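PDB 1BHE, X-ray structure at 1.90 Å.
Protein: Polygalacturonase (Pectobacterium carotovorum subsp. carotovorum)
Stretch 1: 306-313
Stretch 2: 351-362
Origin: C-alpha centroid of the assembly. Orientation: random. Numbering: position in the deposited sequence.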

# COMPACT_ATOMS: atom_id res chain seq x y z
N LYS A 306 6.47 12.84 13.69
CA LYS A 306 7.53 11.89 14.02
C LYS A 306 8.32 11.55 12.76
O LYS A 306 8.03 10.57 12.07
N PRO A 307 9.30 12.39 12.41
CA PRO A 307 10.04 12.27 11.17
C PRO A 307 10.79 10.97 11.00
O PRO A 307 10.87 10.44 9.89
N ILE A 308 11.41 10.44 12.05
CA ILE A 308 12.13 9.18 12.01
C ILE A 308 11.64 8.30 13.16
O ILE A 308 11.64 8.73 14.31
N VAL A 309 11.18 7.10 12.83
CA VAL A 309 10.72 6.16 13.83
C VAL A 309 11.33 4.77 13.59
O VAL A 309 11.10 4.15 12.55
N ILE A 310 12.09 4.30 14.56
CA ILE A 310 12.64 2.95 14.55
C ILE A 310 12.18 2.34 15.88
O ILE A 310 12.75 2.62 16.93
N ASP A 311 11.11 1.57 15.83
CA ASP A 311 10.53 0.99 17.03
C ASP A 311 10.37 -0.52 16.98
O ASP A 311 9.56 -1.04 16.22
N THR A 312 11.09 -1.21 17.86
CA THR A 312 11.03 -2.66 17.94
C THR A 312 9.93 -3.14 18.86
O THR A 312 9.64 -4.35 18.90
N VAL A 313 9.28 -2.26 19.61
CA VAL A 313 8.16 -2.63 20.47
C VAL A 313 6.99 -1.69 20.22
O VAL A 313 6.40 -1.12 21.13
N PRO A 351 22.68 -3.30 20.75
CA PRO A 351 22.18 -2.01 20.33
C PRO A 351 22.07 -1.92 18.81
O PRO A 351 22.99 -2.33 18.10
N ILE A 352 20.96 -1.38 18.31
CA ILE A 352 20.81 -1.25 16.86
C ILE A 352 21.70 -0.11 16.38
O ILE A 352 21.67 0.97 16.96
N GLU A 353 22.55 -0.37 15.39
CA GLU A 353 23.44 0.67 14.88
C GLU A 353 22.82 1.36 13.67
O GLU A 353 22.41 0.68 12.72
N VAL A 354 22.74 2.68 13.69
CA VAL A 354 22.18 3.46 12.59
C VAL A 354 23.11 4.59 12.18
O VAL A 354 23.78 5.20 13.02
N THR A 355 23.15 4.89 10.89
CA THR A 355 24.00 5.95 10.37
C THR A 355 23.17 7.14 9.89
O THR A 355 22.26 7.00 9.07
N MET A 356 23.49 8.31 10.43
CA MET A 356 22.80 9.54 10.05
C MET A 356 23.76 10.57 9.48
O MET A 356 24.52 11.19 10.23
N LYS A 357 23.74 10.77 8.17
CA LYS A 357 24.60 11.75 7.52
C LYS A 357 23.77 12.92 7.01
O LYS A 357 22.84 12.77 6.22
N ASN A 358 24.09 14.12 7.49
CA ASN A 358 23.39 15.34 7.12
C ASN A 358 21.88 15.25 7.35
O ASN A 358 21.07 15.53 6.47
N VAL A 359 21.50 14.88 8.56
CA VAL A 359 20.10 14.79 8.96
C VAL A 359 19.79 16.07 9.74
O VAL A 359 20.30 16.24 10.84
N LYS A 360 19.00 16.96 9.14
CA LYS A 360 18.71 18.23 9.80
C LYS A 360 17.29 18.34 10.33
O LYS A 360 16.31 18.40 9.58
N LEU A 361 17.18 18.40 11.65
CA LEU A 361 15.91 18.56 12.34
C LEU A 361 15.91 19.96 12.98
O LEU A 361 16.98 20.51 13.23
N THR A 362 14.72 20.52 13.21
CA THR A 362 14.66 21.85 13.82
C THR A 362 15.28 21.81 15.21
O THR A 362 15.40 20.74 15.82

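Two strands that lie too far apart for backbone hydrogen bonding can still be joined by side chains that alternate along each strand, every second residue reaching into the gap. Polygalacturonase offers a compact example. Between residues 306-313 and 351-362 no hydrogen bond crosses, and the CA atoms of I310 and I352 are 9.5 Å apart, so the space is filled by side chains meeting tip to tip. The contact is small, burying 302 Å² summed over both sides, and it is made by carbon atoms.

Stretch 2 opens with P351, which does not reach the other strand. I352 follows with its CA-to-CB bond toward stretch 1; in the m, t rotamer its extended arm carries CD1 to 3.7 Å from CG2 of T312. The threonine, with chi1 in p, thus offers its methyl group to the apolar layer, while its OG1 is hydrogen-bonded elsewhere in the structure. E353 is exposed and takes no part. V354 points in again, with chi1 m, and its CG1 lies 3.6 Å from CD1 of I310, the closest approach between the stretches. I310 is itself m, t, so that its extended arm reaches into the gap and meets the shorter valine.

T355 is again out of reach, and M356 restores the inward phase. Its chi1 is m and chi3 t, but chi2, at -142°, sits between wells; the chain brings CE to 3.9 Å from CD1 of I308. K357 and N358 then turn the corner, both exposed, N358 with positive phi and psi (55°/52°), and neither touches stretch 1. Beyond the corner V359, chi1 t, points toward stretch 1 and sets CG1 4.2 Å from that same CD1 of I308. One m, t isoleucine therefore touches residues from before and after the bend, linking the two segments through a single methyl.

K360 is exposed and uninvolved, whereas L361, m, t, extends CD2 to 4.3 Å from CG of P307, whose ring has a C-gamma endo pucker. Here stretch 1 has a corner of its own, and the CA atoms of P307 and L361 come to 8.7 Å. T362 ends the series without contact.

The intervening residues of stretch 1 complete the pattern. V309 is buried but out of reach of stretch 2, and D311 points away, its OD1 accepting a hydrogen bond from N of V313 at 2.9 Å. No polar pair crosses between the stretches, while apolar tips bridge the gap.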

# COMPACT_ATOMS: atom_id res chain seq x y z
CB LYS A 306 6.90 10.61 14.59
CG LYS A 306 6.38 10.71 16.01
CD LYS A 306 6.07 9.35 16.61
CE LYS A 306 4.95 9.44 17.63
NZ LYS A 306 5.27 8.73 18.89
CB PRO A 307 10.95 13.49 11.15
CG PRO A 307 11.01 13.99 12.54
CD PRO A 307 9.69 13.60 13.17
CB ILE A 308 13.66 9.30 12.09
CG1 ILE A 308 14.23 10.09 10.91
CG2 ILE A 308 14.30 7.91 12.14
CD1 ILE A 308 15.72 10.37 10.97
CB VAL A 309 9.19 5.96 13.90
CG1 VAL A 309 8.81 4.92 14.95
CG2 VAL A 309 8.43 7.25 14.19
CB ILE A 310 14.16 2.85 14.38
CG1 ILE A 310 14.59 3.35 13.00
CG2 ILE A 310 14.61 1.40 14.58
CD1 ILE A 310 16.07 3.25 12.70
CB ASP A 311 9.16 1.63 17.29
CG ASP A 311 8.76 1.53 18.75
OD1 ASP A 311 9.27 0.63 19.46
OD2 ASP A 311 7.93 2.35 19.20
CB THR A 312 12.36 -3.27 18.42
OG1 THR A 312 12.56 -2.84 19.78
CG2 THR A 312 13.52 -2.81 17.57
CB VAL A 313 8.52 -2.63 21.96
CG1 VAL A 313 9.32 -3.86 22.36
CG2 VAL A 313 9.28 -1.37 22.34
CB PRO A 351 23.20 -1.01 20.85
CG PRO A 351 24.03 -1.73 21.84
CD PRO A 351 23.91 -3.20 21.56
CB ILE A 352 19.34 -1.02 16.47
CG1 ILE A 352 18.50 -2.25 16.84
CG2 ILE A 352 19.19 -0.71 14.99
CD1 ILE A 352 17.01 -2.00 16.84
CB GLU A 353 24.81 0.11 14.51
CG GLU A 353 25.46 -0.78 15.55
CD GLU A 353 26.11 -0.02 16.68
OE1 GLU A 353 26.69 1.06 16.44
OE2 GLU A 353 26.05 -0.50 17.84
CB VAL A 354 20.80 4.06 12.93
CG1 VAL A 354 19.69 3.01 12.86
CG2 VAL A 354 20.81 4.71 14.31
CB THR A 355 24.91 5.46 9.22
OG1 THR A 355 25.85 4.50 9.73
CG2 THR A 355 25.68 6.59 8.58
CB MET A 356 22.06 10.13 11.25
CG MET A 356 21.10 9.21 11.96
SD MET A 356 19.61 10.05 12.51
CE MET A 356 18.57 8.66 12.93
CB LYS A 357 25.39 11.14 6.36
CG LYS A 357 26.16 9.88 6.72
CD LYS A 357 27.43 9.74 5.88
CE LYS A 357 27.19 8.86 4.66
NZ LYS A 357 28.46 8.58 3.92
CB ASN A 358 23.70 15.71 5.66
CG ASN A 358 23.31 17.13 5.33
OD1 ASN A 358 23.27 18.01 6.19
ND2 ASN A 358 23.04 17.39 4.05
CB VAL A 359 19.81 13.55 9.82
CG1 VAL A 359 18.41 13.59 10.42
CG2 VAL A 359 19.97 12.28 8.98
CB LYS A 360 18.98 19.40 8.84
CG LYS A 360 20.46 19.68 8.62
CD LYS A 360 20.73 20.09 7.18
CE LYS A 360 21.57 21.35 7.11
NZ LYS A 360 20.87 22.43 6.35
CB LEU A 361 15.70 17.52 13.44
CG LEU A 361 15.88 16.05 13.10
CD1 LEU A 361 15.67 15.21 14.35
CD2 LEU A 361 14.94 15.60 12.00
CB THR A 362 13.21 22.35 13.86
OG1 THR A 362 13.15 23.66 14.42
CG2 THR A 362 12.36 21.40 14.68